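PDB 2BNG: MB2760 from Mycobacterium tuberculosis, which hydrolyses epoxides to diols, accepting long or bulky lipophilic ones such as 9,10-epoxystearic acid and cholesterol 5,6-oxide in vitro. Local coordinates for residues 22-27 against 37-42; 78-83 against 87-92. All coordinates share one frame; numbering follows the deposited sequence.

Interaction 1: 22-27 against 37-42; sequences EAFLNA and DAALGD
Phe24 turns its CG away from the backbone N, with chi1 at 166°, and this swings the ring off helix 13-30 toward Ala39 and Leu40. Leu40 takes a different position, its CG lying anti to its own carbonyl carbon (chi1 -59°) and its chain then extended to one methyl, so that the branch carrying CD2 leans over to the phenyl group although the CB does not aim at it. The contact is wholly apolar. CD2 of Leu40 sits 4.1 Å from the centroid of the Phe24 ring and 29° off the ring normal, an off-centre CH-pi contact. It is displaced toward the outer rim, where Leu40 CD2 comes 3.7 Å from Phe24 CE1. Nearer the root of the side chain, the methyl of Ala39 packs 3.9 Å from Phe24 CD1 and almost as close to Phe24 CB. Each residue type suits its place. Alanine is small enough to let the two backbones approach, with 6.2 Å between the CA atoms of Phe24 and Ala39; leucine has the reach to meet the outer ring atoms, and phenylalanine offers a broad hydrocarbon surface to both. With Leu40 the chain leaves its helical conformation and enters strand 40-41. The Phe24 side chain is about 7 Å from that of Asp122, the probable proton acceptor, which puts this hydrophobic cluster close to the catalytic centre. Around it, Trp120 of strand 116-123 meets the Phe24 ring edge-to-face, Val36 of helix 33-39 packs on the same residue, and Leu40 rests on Thr60 of helix 57-65, while Ala39 and Gly41 are tied through their backbones to Ile117 of strand 116-123.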
ATOM      1  N   GLU C  22      25.741 -16.185 -15.632  1.00 34.74           N
ATOM      2  CA  GLU C  22      24.463 -16.625 -15.087  1.00 35.55           C
ATOM      3  C   GLU C  22      23.480 -17.052 -16.180  1.00 35.43           C
ATOM      4  O   GLU C  22      22.836 -18.108 -16.073  1.00 34.98           O
ATOM      5  CB  GLU C  22      23.844 -15.531 -14.239  1.00 36.55           C
ATOM      6  CG  GLU C  22      24.535 -15.321 -12.923  1.00 39.42           C
ATOM      7  CD  GLU C  22      23.987 -14.118 -12.164  1.00 43.57           C
ATOM      8  OE1 GLU C  22      23.540 -13.146 -12.825  1.00 48.33           O
ATOM      9  OE2 GLU C  22      24.002 -14.146 -10.911  1.00 46.86           O
ATOM     10  N   ALA C  23      23.362 -16.232 -17.227  1.00 35.68           N
ATOM     11  CA  ALA C  23      22.498 -16.579 -18.369  1.00 35.48           C
ATOM     12  C   ALA C  23      22.947 -17.913 -18.986  1.00 34.45           C
ATOM     13  O   ALA C  23      22.119 -18.788 -19.270  1.00 34.26           O
ATOM     14  CB  ALA C  23      22.475 -15.475 -19.400  1.00 35.89           C
ATOM     15  N   PHE C  24      24.255 -18.098 -19.132  1.00 33.49           N
ATOM     16  CA  PHE C  24      24.743 -19.335 -19.704  1.00 32.95           C
ATOM     17  C   PHE C  24      24.410 -20.593 -18.863  1.00 32.20           C
ATOM     18  O   PHE C  24      23.928 -21.586 -19.387  1.00 31.56           O
ATOM     19  CB  PHE C  24      26.238 -19.247 -20.010  1.00 32.80           C
ATOM     20  CG  PHE C  24      26.859 -20.573 -20.295  1.00 31.41           C
ATOM     21  CD1 PHE C  24      26.556 -21.248 -21.469  1.00 29.88           C
ATOM     22  CD2 PHE C  24      27.712 -21.162 -19.358  1.00 30.44           C
ATOM     23  CE1 PHE C  24      27.106 -22.493 -21.728  1.00 32.02           C
ATOM     24  CE2 PHE C  24      28.288 -22.402 -19.594  1.00 32.04           C
ATOM     25  CZ  PHE C  24      27.987 -23.082 -20.793  1.00 32.45           C
ATOM     26  N   LEU C  25      24.666 -20.533 -17.565  1.00 32.18           N
ATOM     27  CA  LEU C  25      24.391 -21.657 -16.667  1.00 32.11           C
ATOM     28  C   LEU C  25      22.896 -21.984 -16.528  1.00 32.40           C
ATOM     29  O   LEU C  25      22.528 -23.167 -16.521  1.00 32.02           O
ATOM     30  CB  LEU C  25      25.067 -21.453 -15.308  1.00 31.60           C
ATOM     31  CG  LEU C  25      26.609 -21.478 -15.396  1.00 32.13           C
ATOM     32  CD1 LEU C  25      27.211 -20.897 -14.112  1.00 31.49           C
ATOM     33  CD2 LEU C  25      27.165 -22.885 -15.681  1.00 29.96           C
ATOM     34  N   ASN C  26      22.039 -20.964 -16.468  1.00 32.77           N
ATOM     35  CA  ASN C  26      20.601 -21.209 -16.525  1.00 33.32           C
ATOM     36  C   ASN C  26      20.224 -21.836 -17.857  1.00 33.23           C
ATOM     37  O   ASN C  26      19.403 -22.747 -17.909  1.00 33.48           O
ATOM     38  CB  ASN C  26      19.769 -19.947 -16.233  1.00 34.47           C
ATOM     39  CG  ASN C  26      19.865 -19.507 -14.759  1.00 36.98           C
ATOM     40  OD1 ASN C  26      19.751 -20.321 -13.831  1.00 38.41           O
ATOM     41  ND2 ASN C  26      20.088 -18.220 -14.546  1.00 38.79           N
ATOM     42  N   ALA C  27      20.858 -21.387 -18.933  1.00 32.97           N
ATOM     43  CA  ALA C  27      20.566 -21.923 -20.252  1.00 33.59           C
ATOM     44  C   ALA C  27      20.859 -23.415 -20.355  1.00 33.55           C
ATOM     45  O   ALA C  27      20.090 -24.151 -20.970  1.00 34.65           O
ATOM     46  CB  ALA C  27      21.319 -21.146 -21.343  1.00 33.61           C
ATOM     47  N   ASP C  37      24.476 -21.597 -27.552  1.00 42.89           N
ATOM     48  CA  ASP C  37      25.181 -21.235 -28.793  1.00 44.94           C
ATOM     49  C   ASP C  37      25.636 -19.790 -28.892  1.00 44.98           C
ATOM     50  O   ASP C  37      26.758 -19.512 -29.306  1.00 45.80           O
ATOM     51  CB  ASP C  37      24.292 -21.498 -30.005  1.00 46.93           C
ATOM     52  CG  ASP C  37      24.306 -22.928 -30.409  1.00 50.36           C
ATOM     53  OD1 ASP C  37      25.369 -23.563 -30.271  1.00 53.71           O
ATOM     54  OD2 ASP C  37      23.264 -23.438 -30.852  1.00 55.05           O
ATOM     55  N   ALA C  38      24.749 -18.871 -28.549  1.00 44.40           N
ATOM     56  CA  ALA C  38      25.091 -17.455 -28.536  1.00 44.56           C
ATOM     57  C   ALA C  38      26.124 -17.113 -27.448  1.00 43.34           C
ATOM     58  O   ALA C  38      26.923 -16.193 -27.634  1.00 44.57           O
ATOM     59  CB  ALA C  38      23.840 -16.620 -28.364  1.00 44.63           C
ATOM     60  N   ALA C  39      26.119 -17.858 -26.333  1.00 41.07           N
ATOM     61  CA  ALA C  39      26.951 -17.525 -25.169  1.00 39.37           C
ATOM     62  C   ALA C  39      28.422 -17.911 -25.339  1.00 39.10           C
ATOM     63  O   ALA C  39      29.289 -17.316 -24.705  1.00 39.05           O
ATOM     64  CB  ALA C  39      26.388 -18.161 -23.908  1.00 37.56           C
ATOM     65  N   LEU C  40      28.717 -18.891 -26.192  1.00 38.85           N
ATOM     66  CA  LEU C  40      30.073 -19.460 -26.217  1.00 38.03           C
ATOM     67  C   LEU C  40      30.896 -18.907 -27.362  1.00 39.74           C
ATOM     68  O   LEU C  40      30.509 -19.007 -28.515  1.00 40.81           O
ATOM     69  CB  LEU C  40      30.043 -20.993 -26.271  1.00 36.72           C
ATOM     70  CG  LEU C  40      29.343 -21.741 -25.126  1.00 34.75           C
ATOM     71  CD1 LEU C  40      29.361 -23.256 -25.377  1.00 32.10           C
ATOM     72  CD2 LEU C  40      29.945 -21.401 -23.761  1.00 31.87           C
ATOM     73  N   GLY C  41      32.037 -18.314 -27.034  1.00 40.28           N
ATOM     74  CA  GLY C  41      32.928 -17.771 -28.036  1.00 42.16           C
ATOM     75  C   GLY C  41      33.503 -18.847 -28.946  1.00 43.27           C
ATOM     76  O   GLY C  41      33.706 -19.992 -28.529  1.00 42.06           O
ATOM     77  N   ASP C  42      33.778 -18.471 -30.190  1.00 45.55           N
ATOM     78  CA  ASP C  42      34.387 -19.378 -31.170  1.00 47.33           C
ATOM     79  C   ASP C  42      35.664 -20.075 -30.700  1.00 46.61           C
ATOM     80  O   ASP C  42      35.863 -21.246 -30.995  1.00 46.49           O
ATOM     81  CB  ASP C  42      34.627 -18.666 -32.496  1.00 49.95           C
ATOM     82  CG  ASP C  42      33.343 -18.485 -33.299  1.00 52.65           C
ATOM     83  OD1 ASP C  42      33.361 -17.737 -34.306  1.00 57.16           O
ATOM     84  OD2 ASP C  42      32.306 -19.084 -32.933  1.00 53.34           O
TER

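Interaction 2: 78-83 against 87-92; sequences HRIGAD and VLTERT
Two successive residues, His78 and Arg79, sit opposite the single residue Glu90, which makes a classic beta bulge that interrupts strand 72-83 within its antiparallel hairpin with strand 86-97. His78 N donates to Glu90 O at 2.7 Å, whereas the bond from Arg79 N to that oxygen is weak. Beyond the bulge the pairing is regular: Glu90 N binds Arg79 O at 2.8 Å, and Gly81 and Leu88 exchange two backbone bonds. On one face Ile80 crosses Val87, its CD1 lying 3.8 Å from Val87 CG1; branched side chains suit this surface, which packs against helix 13-30. On the other face the side chains of Arg79 and Glu90 run alongside each other. The straight chain of Arg79 runs past Glu90 OE1, and the turn about its last torsion (chi4 83°) brings NH1 round to 2.7 Å from Glu90 OE1, on that oxygen's syn lone pair, with guanidinium and carboxylate planes 45° apart. This salt bridge has a second shell: Arg79 NH2 pairs with Glu111 of the second subunit, and Glu90 OE2 is held by Arg121 and Tyr123 of that subunit, so complementary charges tie this face to the second subunit. Arg91 starts away from 78-83, and its NH2 forms salt bridges with both Asp93 and Asp122, the probable proton donor and proton acceptor respectively. The His78 ring reaches alongside the next residues of strand 86-97, where NE2 and Thr92 OG1 share a nearly straight hydrogen bond (2.6 Å, 169°), OG1 lying in the ring plane at its edge.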
ATOM      1  N   HIS C  78      25.748 -20.511  -5.572  1.00 31.26           N
ATOM      2  CA  HIS C  78      25.695 -19.962  -4.210  1.00 31.95           C
ATOM      3  C   HIS C  78      26.323 -18.571  -4.112  1.00 32.31           C
ATOM      4  O   HIS C  78      25.813 -17.702  -3.408  1.00 33.30           O
ATOM      5  CB  HIS C  78      26.377 -20.909  -3.218  1.00 32.08           C
ATOM      6  CG  HIS C  78      25.887 -22.326  -3.302  1.00 32.96           C
ATOM      7  ND1 HIS C  78      24.626 -22.711  -2.881  1.00 33.28           N
ATOM      8  CD2 HIS C  78      26.490 -23.452  -3.757  1.00 31.58           C
ATOM      9  CE1 HIS C  78      24.469 -24.006  -3.090  1.00 32.93           C
ATOM     10  NE2 HIS C  78      25.584 -24.479  -3.624  1.00 32.35           N
ATOM     11  N   ARG C  79      27.442 -18.385  -4.808  1.00 31.40           N
ATOM     12  CA  ARG C  79      28.168 -17.121  -4.848  1.00 31.66           C
ATOM     13  C   ARG C  79      28.804 -16.995  -6.218  1.00 31.06           C
ATOM     14  O   ARG C  79      29.193 -18.011  -6.818  1.00 29.72           O
ATOM     15  CB  ARG C  79      29.254 -17.069  -3.771  1.00 31.75           C
ATOM     16  CG  ARG C  79      28.721 -17.112  -2.316  1.00 33.25           C
ATOM     17  CD  ARG C  79      29.881 -17.233  -1.350  1.00 34.78           C
ATOM     18  NE  ARG C  79      29.515 -17.158   0.074  1.00 36.72           N
ATOM     19  CZ  ARG C  79      29.070 -18.195   0.778  1.00 37.48           C
ATOM     20  NH1 ARG C  79      28.896 -19.292   0.219  1.00 35.42           N
ATOM     21  NH2 ARG C  79      28.767 -18.194   2.030  1.00 38.79           N
ATOM     22  N   ILE C  80      28.878 -15.752  -6.698  1.00 31.56           N
ATOM     23  CA  ILE C  80      29.437 -15.413  -7.991  1.00 31.31           C
ATOM     24  C   ILE C  80      30.001 -13.997  -7.906  1.00 32.93           C
ATOM     25  O   ILE C  80      29.386 -13.135  -7.320  1.00 34.21           O
ATOM     26  CB  ILE C  80      28.364 -15.543  -9.127  1.00 31.49           C
ATOM     27  CG1 ILE C  80      28.973 -15.170 -10.494  1.00 30.59           C
ATOM     28  CG2 ILE C  80      27.060 -14.749  -8.781  1.00 29.35           C
ATOM     29  CD1 ILE C  80      28.144 -15.618 -11.692  1.00 30.58           C
ATOM     30  N   GLY C  81      31.174 -13.769  -8.484  1.00 33.47           N
ATOM     31  CA  GLY C  81      31.823 -12.456  -8.439  1.00 34.37           C
ATOM     32  C   GLY C  81      32.795 -12.338  -9.582  1.00 34.48           C
ATOM     33  O   GLY C  81      33.125 -13.336 -10.205  1.00 34.62           O
ATOM     34  N   ALA C  82      33.253 -11.131  -9.867  1.00 35.92           N
ATOM     35  CA  ALA C  82      34.035 -10.876 -11.062  1.00 36.84           C
ATOM     36  C   ALA C  82      35.340 -10.191 -10.747  1.00 38.27           C
ATOM     37  O   ALA C  82      35.465  -9.493  -9.761  1.00 38.92           O
ATOM     38  CB  ALA C  82      33.245 -10.038 -12.025  1.00 37.64           C
ATOM     39  N   ASP C  83      36.310 -10.410 -11.613  1.00 39.73           N
ATOM     40  CA  ASP C  83      37.634  -9.799 -11.526  1.00 41.91           C
ATOM     41  C   ASP C  83      37.943  -9.369 -12.956  1.00 42.63           C
ATOM     42  O   ASP C  83      38.496 -10.147 -13.743  1.00 42.22           O
ATOM     43  CB  ASP C  83      38.603 -10.873 -11.017  1.00 41.56           C
ATOM     44  CG  ASP C  83      40.066 -10.450 -11.003  1.00 44.53           C
ATOM     45  OD1 ASP C  83      40.429  -9.305 -11.367  1.00 48.31           O
ATOM     46  OD2 ASP C  83      40.868 -11.326 -10.611  1.00 46.20           O
ATOM     47  N   VAL C  87      35.203 -14.292 -14.153  1.00 31.63           N
ATOM     48  CA  VAL C  87      34.044 -14.530 -13.307  1.00 30.21           C
ATOM     49  C   VAL C  87      34.290 -15.839 -12.539  1.00 29.40           C
ATOM     50  O   VAL C  87      34.718 -16.856 -13.123  1.00 28.51           O
ATOM     51  CB  VAL C  87      32.722 -14.612 -14.153  1.00 30.11           C
ATOM     52  CG1 VAL C  87      31.522 -15.017 -13.298  1.00 28.84           C
ATOM     53  CG2 VAL C  87      32.449 -13.279 -14.885  1.00 30.20           C
ATOM     54  N   LEU C  88      34.047 -15.794 -11.225  1.00 29.04           N
ATOM     55  CA  LEU C  88      34.215 -16.956 -10.348  1.00 28.64           C
ATOM     56  C   LEU C  88      32.882 -17.370  -9.764  1.00 28.51           C
ATOM     57  O   LEU C  88      32.032 -16.529  -9.470  1.00 28.89           O
ATOM     58  CB  LEU C  88      35.214 -16.699  -9.206  1.00 28.60           C
ATOM     59  CG  LEU C  88      36.624 -16.247  -9.599  1.00 30.55           C
ATOM     60  CD1 LEU C  88      36.674 -14.749  -9.485  1.00 31.18           C
ATOM     61  CD2 LEU C  88      37.715 -16.871  -8.742  1.00 31.36           C
ATOM     62  N   THR C  89      32.736 -18.661  -9.508  1.00 28.08           N
ATOM     63  CA  THR C  89      31.449 -19.221  -9.261  1.00 27.72           C
ATOM     64  C   THR C  89      31.570 -20.347  -8.204  1.00 27.31           C
ATOM     65  O   THR C  89      32.462 -21.187  -8.282  1.00 27.50           O
ATOM     66  CB  THR C  89      30.972 -19.615 -10.685  1.00 28.41           C
ATOM     67  OG1 THR C  89      29.659 -19.239 -10.960  1.00 29.87           O
ATOM     68  CG2 THR C  89      31.018 -20.899 -10.989  1.00 25.49           C
ATOM     69  N   GLU C  90      30.736 -20.306  -7.162  1.00 27.11           N
ATOM     70  CA  GLU C  90      30.647 -21.401  -6.183  1.00 26.59           C
ATOM     71  C   GLU C  90      29.277 -22.032  -6.371  1.00 26.30           C
ATOM     72  O   GLU C  90      28.255 -21.359  -6.188  1.00 27.06           O
ATOM     73  CB  GLU C  90      30.821 -20.903  -4.738  1.00 27.25           C
ATOM     74  CG  GLU C  90      30.809 -22.030  -3.687  1.00 27.19           C
ATOM     75  CD  GLU C  90      30.529 -21.571  -2.235  1.00 29.04           C
ATOM     76  OE1 GLU C  90      29.924 -20.498  -2.003  1.00 30.78           O
ATOM     77  OE2 GLU C  90      30.898 -22.310  -1.301  1.00 29.10           O
ATOM     78  N   ARG C  91      29.245 -23.296  -6.780  1.00 25.60           N
ATOM     79  CA  ARG C  91      27.995 -23.937  -7.169  1.00 25.89           C
ATOM     80  C   ARG C  91      27.815 -25.330  -6.586  1.00 26.57           C
ATOM     81  O   ARG C  91      28.754 -25.959  -6.085  1.00 27.14           O
ATOM     82  CB  ARG C  91      27.843 -24.042  -8.712  1.00 25.27           C
ATOM     83  CG  ARG C  91      28.723 -23.140  -9.523  1.00 25.21           C
ATOM     84  CD  ARG C  91      28.297 -23.036 -10.959  1.00 24.77           C
ATOM     85  NE  ARG C  91      28.478 -24.243 -11.755  1.00 23.31           N
ATOM     86  CZ  ARG C  91      29.492 -24.466 -12.603  1.00 25.21           C
ATOM     87  NH1 ARG C  91      30.472 -23.567 -12.765  1.00 23.06           N
ATOM     88  NH2 ARG C  91      29.528 -25.610 -13.322  1.00 22.30           N
ATOM     89  N   THR C  92      26.573 -25.794  -6.662  1.00 27.25           N
ATOM     90  CA  THR C  92      26.238 -27.200  -6.576  1.00 27.85           C
ATOM     91  C   THR C  92      25.660 -27.573  -7.940  1.00 27.62           C
ATOM     92  O   THR C  92      24.757 -26.912  -8.447  1.00 27.68           O
ATOM     93  CB  THR C  92      25.205 -27.474  -5.473  1.00 28.67           C
ATOM     94  OG1 THR C  92      25.705 -26.999  -4.208  1.00 30.79           O
ATOM     95  CG2 THR C  92      24.953 -28.950  -5.346  1.00 28.48           C
TER

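Interactions 1 and 2 both draw on helix 13-30, 22-27 by belonging to it and 78-83 with 87-92 by packing Ile80, Ala82 and Val87 against it. Both are largely buried, but their chemistry diverges. Interaction 1 lies inside one subunit, joins helix to helix end, and has no hydrogen bond between its segments; interaction 2 is built on backbone bonds, with one apolar face turned inward and a face where the charges of Arg79 and Glu90 meet a second subunit, and its His78 end is exposed. The two meet directly: Leu25 CD1 lies 4.0 Å from Arg91 CD, so the helix packs on the aliphatic part of the arginine that bridges the active-site aspartates.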